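Local coordinates for nitroreductase (Bacteroides fragilis NCTC 9343, PDB 3EK3) that binds flavin mononucleotide as a flavoprotein nitroreductase and probably uses NADH or NADPH to reduce nitro compounds, at the interface of chains A and B. Coordinates in Å, arbitrary orientation; residue numbers count along the deposited sequence, not the author numbering. Chains: chain A/B, Nitroreductase.

The interface of chains A and B. Residues chain A 52-56, 59, 153; chain B 189-190.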
loop_
_atom_site.group_PDB
_atom_site.type_symbol
_atom_site.label_atom_id
_atom_site.label_comp_id
_atom_site.label_asym_id
_atom_site.label_seq_id
_atom_site.Cartn_x
_atom_site.Cartn_y
_atom_site.Cartn_z
ATOM N N THR A 52 -11.947 -3.112 10.606
ATOM C CA THR A 52 -12.539 -3.592 11.852
ATOM C C THR A 52 -11.510 -3.396 12.956
ATOM O O THR A 52 -10.548 -4.153 13.070
ATOM C CB THR A 52 -12.991 -5.079 11.741
ATOM O OG1 THR A 52 -13.839 -5.217 10.598
ATOM C CG2 THR A 52 -13.784 -5.489 12.978
ATOM N N ALA A 53 -11.689 -2.325 13.734
ATOM C CA ALA A 53 -10.766 -1.984 14.793
ATOM C C ALA A 53 -11.167 -2.721 16.063
ATOM O O ALA A 53 -12.202 -2.440 16.653
ATOM C CB ALA A 53 -10.728 -0.467 15.029
ATOM N N VAL A 54 -10.348 -3.678 16.480
ATOM C CA VAL A 54 -10.629 -4.463 17.664
ATOM C C VAL A 54 -9.767 -3.948 18.815
ATOM O O VAL A 54 -8.546 -4.055 18.768
ATOM C CB VAL A 54 -10.355 -5.959 17.445
ATOM C CG1 VAL A 54 -10.737 -6.790 18.706
ATOM C CG2 VAL A 54 -11.126 -6.451 16.225
ATOM N N CYS A 55 -10.431 -3.403 19.838
ATOM C CA CYS A 55 -9.782 -2.746 20.954
ATOM C C CYS A 55 -9.937 -3.507 22.264
ATOM O O CYS A 55 -9.605 -3.004 23.308
ATOM C CB CYS A 55 -10.396 -1.374 21.111
ATOM S SG CYS A 55 -10.243 -0.362 19.642
ATOM N N ASN A 56 -10.420 -4.732 22.192
ATOM C CA ASN A 56 -10.782 -5.471 23.383
ATOM C C ASN A 56 -9.767 -6.599 23.575
ATOM O O ASN A 56 -9.626 -7.471 22.728
ATOM C CB ASN A 56 -12.193 -6.011 23.163
ATOM C CG ASN A 56 -12.762 -6.680 24.378
ATOM O OD1 ASN A 56 -12.231 -7.669 24.853
ATOM N ND2 ASN A 56 -13.847 -6.128 24.898
ATOM N N LYS A 59 -11.033 -10.280 23.316
ATOM C CA LYS A 59 -11.327 -10.727 21.948
ATOM C C LYS A 59 -10.046 -10.894 21.128
ATOM O O LYS A 59 -9.939 -11.802 20.310
ATOM C CB LYS A 59 -12.266 -9.753 21.247
ATOM C CG LYS A 59 -13.592 -9.561 21.948
ATOM C CD LYS A 59 -14.494 -8.642 21.144
ATOM C CE LYS A 59 -15.609 -8.023 21.989
ATOM N NZ LYS A 59 -16.547 -8.916 22.731
ATOM N N LEU A 153 -16.899 -10.560 14.850
ATOM C CA LEU A 153 -16.311 -9.222 15.043
ATOM C C LEU A 153 -16.864 -8.197 14.058
ATOM O O LEU A 153 -16.693 -7.004 14.241
ATOM C CB LEU A 153 -14.790 -9.290 14.896
ATOM C CG LEU A 153 -14.067 -10.027 16.015
ATOM C CD1 LEU A 153 -12.634 -10.259 15.529
ATOM C CD2 LEU A 153 -14.121 -9.217 17.343
ATOM N N VAL B 189 -14.808 -2.244 17.686
ATOM C CA VAL B 189 -15.233 -3.226 18.648
ATOM C C VAL B 189 -14.497 -2.910 19.926
ATOM O O VAL B 189 -13.282 -3.138 20.018
ATOM C CB VAL B 189 -14.854 -4.634 18.217
ATOM C CG1 VAL B 189 -15.322 -5.647 19.259
ATOM C CG2 VAL B 189 -15.432 -4.967 16.872
ATOM N N GLU B 190 -15.240 -2.406 20.905
ATOM C CA GLU B 190 -14.638 -1.828 22.094
ATOM C C GLU B 190 -14.175 -2.897 23.060
ATOM O O GLU B 190 -14.862 -3.898 23.229
ATOM C CB GLU B 190 -15.636 -0.926 22.799
ATOM C CG GLU B 190 -15.983 0.287 21.982
ATOM C CD GLU B 190 -16.773 1.309 22.782
ATOM O OE1 GLU B 190 -17.556 0.906 23.663
ATOM O OE2 GLU B 190 -16.608 2.516 22.512
ATOM O OXT GLU B 190 -13.118 -2.723 23.686
#
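B:Val189 docks alongside A:Val54 as a parallel beta bridge, the arrangement by which the C-terminal strand 186-189 of one nitroreductase-family subunit extends the sheet of the other at strand 50-54. Two backbone bonds define the register: B:Val189 N donates to A:Ala53 O (2.8 Å), and A:Cys55 N donates to B:Val189 O (2.9 Å), so the bridge residue is gripped on both its N-H and its carbonyl.

The B:Val189 side chain can be followed outward. Its CB lies 3.8 Å from A:Ala53 O, the carbonyl oxygen that accepts the bond from its own backbone N. CG1, anti to the backbone N (chi1 -180°), reaches the CD and CE methylenes of A:Lys59, each 3.6 Å from this methyl; the two side chains cross obliquely. B:Val189 CG2 points instead to the end of helix 144-153, 3.6 Å from the carbonyl A:Leu153 O.

Beyond the strand, the terminal carboxylate of B:Glu190 is met by the A:Asn56 amide. ND2 donates to B:Glu190 O at 3.0 Å, on an in-plane lone pair. The bond is nearly straight (166° at H), and the acceptor lies in the amide plane. B:Glu190 is poorly ordered, so this geometry is less certain than that of the strand bonds. On the other branch, A:Asn56 OD1 accepts from A:Lys59 N at 3.3 Å; this long bond from the first turn of helix 57-72 should help fix the amide's rotation.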